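Local coordinates for protein alpha-/beta-galactoside alpha-2,3-sialyltransferase (Photobacterium phosphoreum, PDB 2ZWI) that probably transfers sialic acid from CMP-sialic acid to galactosides through an alpha-2,3 linkage, as a GT-B glycosyltransferase of the bacterial PM0188 sialyltransferase family, at residues Y8-A12 and T13-I17; K56-P59 and E60-S64. All coordinates share one frame; numbering follows the deposited sequence.

Contact 1. Residues Y8-A12 and T13-I17; sequences YVDRA and TLPTI
The carboxylate oxygen OD2 of D10 takes two bonds from T16. The hydroxyl OG1 of T16 donates to D10 OD2 over 2.8 Å, meeting the anti lone pair. The backbone N of T16 also points at D10 OD2, but at 3.1 Å and with an N-H...O angle of only 130° this second bond is weak. D10 reaches the helix because its CG stands anti to the backbone N (chi1 -174°), which carries the carboxylate across to the first turn. The other oxygen serves the loop: A12 N donates to D10 OD1 at 3.0 Å in a nearly straight bond, closing an Asx turn, and it arrives from above the carboxylate plane, 65° out of it. N82 adds its side-chain amide to D10 OD1, so both oxygens of this buried group are engaged. The Asx turn sits where strand 3-10 hands over to helix 14-26, the first link of a beta-alpha-beta unit that strand 31-36 completes. The ring of P15 lies against the carboxylate, the two side chains crossing at about a right angle, with P15 CD 3.4 Å from D10 OD2 and P15 CG 3.5 Å from D10 OD1. A water donates to A12 O and to T16 OG1, 2.8 Å from each, bridging loop and helix. T13 is the N-cap residue without a side-chain capping bond; its OG1 forms a weak hydrogen bond to O2' of the bound cytidine monophosphate.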
# COMPACT_ATOMS: atom_id res chain seq x y z
N TYR A 8 -6.68 13.97 -3.77
CA TYR A 8 -5.77 12.93 -3.30
C TYR A 8 -5.91 12.75 -1.79
O TYR A 8 -5.63 13.68 -1.03
CB TYR A 8 -4.31 13.30 -3.66
CG TYR A 8 -4.05 13.30 -5.16
CD1 TYR A 8 -3.72 12.12 -5.82
CD2 TYR A 8 -4.16 14.46 -5.91
CE1 TYR A 8 -3.49 12.10 -7.19
CE2 TYR A 8 -3.93 14.46 -7.29
CZ TYR A 8 -3.61 13.27 -7.92
OH TYR A 8 -3.37 13.25 -9.28
N VAL A 9 -6.36 11.57 -1.36
CA VAL A 9 -6.53 11.26 0.06
C VAL A 9 -5.96 9.88 0.41
O VAL A 9 -5.98 8.96 -0.42
CB VAL A 9 -8.01 11.37 0.52
CG1 VAL A 9 -8.49 12.84 0.54
CG2 VAL A 9 -8.94 10.51 -0.35
N ASP A 10 -5.43 9.78 1.63
CA ASP A 10 -4.89 8.53 2.19
C ASP A 10 -4.62 8.67 3.69
O ASP A 10 -4.20 9.72 4.16
CB ASP A 10 -3.60 8.09 1.50
CG ASP A 10 -3.09 6.72 1.98
OD1 ASP A 10 -3.91 5.85 2.35
OD2 ASP A 10 -1.86 6.50 1.98
N ARG A 11 -4.83 7.57 4.40
CA ARG A 11 -4.55 7.47 5.83
C ARG A 11 -3.27 6.71 6.11
O ARG A 11 -2.69 6.83 7.20
CB ARG A 11 -5.69 6.70 6.52
CG ARG A 11 -7.04 7.28 6.31
CD ARG A 11 -7.97 6.76 7.37
NE ARG A 11 -9.34 7.18 7.09
CZ ARG A 11 -10.37 6.97 7.91
NH1 ARG A 11 -11.58 7.38 7.56
NH2 ARG A 11 -10.18 6.35 9.07
N ALA A 12 -2.84 5.90 5.15
CA ALA A 12 -1.69 5.01 5.33
C ALA A 12 -0.45 5.59 4.64
O ALA A 12 -0.23 6.80 4.69
CB ALA A 12 -2.02 3.62 4.78
N THR A 13 0.35 4.73 3.99
CA THR A 13 1.53 5.23 3.26
C THR A 13 1.60 4.77 1.81
O THR A 13 2.06 5.53 0.95
CB THR A 13 2.86 4.88 3.96
OG1 THR A 13 2.83 3.52 4.37
CG2 THR A 13 3.08 5.75 5.18
N LEU A 14 1.17 3.53 1.54
CA LEU A 14 1.31 2.94 0.20
C LEU A 14 0.53 3.74 -0.84
O LEU A 14 1.12 4.14 -1.84
CB LEU A 14 0.95 1.45 0.18
CG LEU A 14 0.63 0.78 -1.18
CD1 LEU A 14 1.83 0.72 -2.10
CD2 LEU A 14 0.06 -0.62 -0.95
N PRO A 15 -0.78 3.97 -0.61
CA PRO A 15 -1.50 4.83 -1.58
C PRO A 15 -0.88 6.23 -1.75
O PRO A 15 -0.89 6.75 -2.85
CB PRO A 15 -2.92 4.91 -1.00
CG PRO A 15 -3.06 3.64 -0.19
CD PRO A 15 -1.69 3.47 0.43
N THR A 16 -0.35 6.81 -0.67
CA THR A 16 0.25 8.12 -0.75
C THR A 16 1.45 8.08 -1.69
O THR A 16 1.55 8.91 -2.59
CB THR A 16 0.67 8.65 0.64
OG1 THR A 16 -0.49 8.86 1.45
CG2 THR A 16 1.44 9.95 0.51
N ILE A 17 2.34 7.10 -1.48
CA ILE A 17 3.57 6.98 -2.26
C ILE A 17 3.27 6.76 -3.75
O ILE A 17 3.89 7.37 -4.63
CB ILE A 17 4.50 5.85 -1.70
CG1 ILE A 17 4.92 6.13 -0.24
CG2 ILE A 17 5.70 5.60 -2.60
CD1 ILE A 17 5.83 7.33 -0.03
O HOH W 1 -0.75 9.47 4.18

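Contact 2. Residues K56-P59 and E60-S64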
# COMPACT_ATOMS: atom_id res chain seq x y z
N LYS A 56 -5.23 19.54 6.21
CA LYS A 56 -4.89 18.69 7.34
C LYS A 56 -5.95 17.63 7.61
O LYS A 56 -5.65 16.60 8.22
CB LYS A 56 -4.66 19.52 8.60
CG LYS A 56 -3.36 20.32 8.60
CD LYS A 56 -3.50 21.53 9.52
CE LYS A 56 -2.19 22.31 9.63
NZ LYS A 56 -1.30 21.70 10.65
N ASN A 57 -7.18 17.88 7.18
CA ASN A 57 -8.25 16.89 7.34
C ASN A 57 -9.28 16.89 6.22
O ASN A 57 -9.37 17.84 5.43
CB ASN A 57 -8.94 17.05 8.71
CG ASN A 57 -9.48 18.45 8.93
OD1 ASN A 57 -10.27 18.95 8.13
ND2 ASN A 57 -9.06 19.08 10.02
N ARG A 58 -10.05 15.80 6.16
CA ARG A 58 -11.08 15.60 5.14
C ARG A 58 -12.20 16.68 5.12
O ARG A 58 -12.54 17.18 4.04
CB ARG A 58 -11.67 14.19 5.28
CG ARG A 58 -12.34 13.65 4.01
CD ARG A 58 -13.07 12.33 4.31
NE ARG A 58 -14.22 12.51 5.20
CZ ARG A 58 -14.83 11.54 5.88
NH1 ARG A 58 -15.87 11.84 6.65
NH2 ARG A 58 -14.41 10.28 5.81
N PRO A 59 -12.77 17.05 6.30
CA PRO A 59 -13.78 18.11 6.20
C PRO A 59 -13.28 19.46 5.66
O PRO A 59 -14.05 20.16 4.99
CB PRO A 59 -14.33 18.22 7.64
CG PRO A 59 -13.28 17.63 8.50
CD PRO A 59 -12.60 16.57 7.68
N GLU A 60 -12.01 19.82 5.90
CA GLU A 60 -11.46 21.05 5.31
C GLU A 60 -11.32 20.94 3.79
O GLU A 60 -11.63 21.88 3.07
CB GLU A 60 -10.11 21.45 5.91
CG GLU A 60 -10.16 22.03 7.34
CD GLU A 60 -11.20 23.14 7.55
OE1 GLU A 60 -11.92 23.07 8.57
OE2 GLU A 60 -11.31 24.07 6.71
N LEU A 61 -10.86 19.79 3.31
CA LEU A 61 -10.70 19.56 1.87
C LEU A 61 -12.04 19.66 1.16
O LEU A 61 -12.17 20.31 0.12
CB LEU A 61 -10.01 18.22 1.59
CG LEU A 61 -9.75 17.85 0.12
CD1 LEU A 61 -8.52 16.94 -0.01
CD2 LEU A 61 -10.98 17.20 -0.52
N ILE A 62 -13.05 19.03 1.75
CA ILE A 62 -14.40 19.02 1.20
C ILE A 62 -14.99 20.44 1.10
O ILE A 62 -15.62 20.77 0.10
CB ILE A 62 -15.31 18.07 2.02
CG1 ILE A 62 -15.04 16.61 1.62
CG2 ILE A 62 -16.78 18.43 1.84
CD1 ILE A 62 -15.46 15.58 2.64
N LYS A 63 -14.75 21.26 2.11
CA LYS A 63 -15.17 22.67 2.13
C LYS A 63 -14.62 23.46 0.92
O LYS A 63 -15.36 24.20 0.27
CB LYS A 63 -14.76 23.32 3.45
CG LYS A 63 -15.18 24.77 3.61
CD LYS A 63 -16.48 24.92 4.40
CE LYS A 63 -16.94 26.38 4.45
NZ LYS A 63 -15.91 27.31 5.04
N SER A 64 -13.33 23.30 0.64
CA SER A 64 -12.68 23.95 -0.50
C SER A 64 -13.13 23.35 -1.83
O SER A 64 -13.27 24.08 -2.81
CB SER A 64 -11.17 23.86 -0.39
OG SER A 64 -10.67 24.71 0.63
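N57 and E60 meet obliquely at the start of helix 58-70, their amide and carboxylate planes turned 63° apart, and the amide oxygen of N57 does the touching. N57 OD1 lies 3.0 Å from E60 N, in a fairly straight hydrogen bond. The donor stands nearly in line with the CG-OD1 bond, at a C=O...N angle of 171°. This is a side-chain N-cap, and the first torsion of N57 makes it possible: at chi1 56° the CG sits between the backbone N and the carbonyl carbon, which turns the amide back over the first helical turn. E60 crosses the amide with its CG 3.2 Å from N57 OD1, so the methylene rather than the carboxylate lies next to the cap. R58 and I62, one turn apart, instead run side by side and point the same way. Their contact is apolar, with R58 CG 3.9 Å from I62 CD1, and the backbone bond from I62 N to R58 O, 3.0 Å long, joins the same two residues. R58 NH2 forms a salt bridge with D88, while I62 continues onto I92 and S95 of helix 86-98. Chemically, the E60 N-H, which at a helix start has no acceptor one turn back within the helix, is satisfied by the N57 amide, and R58 combines an aliphatic stem packed on I62 with a charged end that D88, which also pairs with R11, probably helps to balance.

In the fold
Contacts 1 and 2 lie in one Rossmann-like domain of the GT-B fold, with centres 16 Å apart. They touch directly where V9 CG1 packs at 4.1 Å on L61 CD1; L61, which also touches V7, packs helix 58-70 against strand 3-10, part of contact 1. D88, the partner of R58, gives a second tie, since it also pairs with R11 through the same oxygen, OD2. Their relation to the nucleotide differs. Contact 1 holds T13, whose side chain is about 3 Å from the bound cytidine monophosphate, and L14, about 4 Å from E306 of the same pocket between side chains; contact 2 lies on the surface, away from the annotated sites.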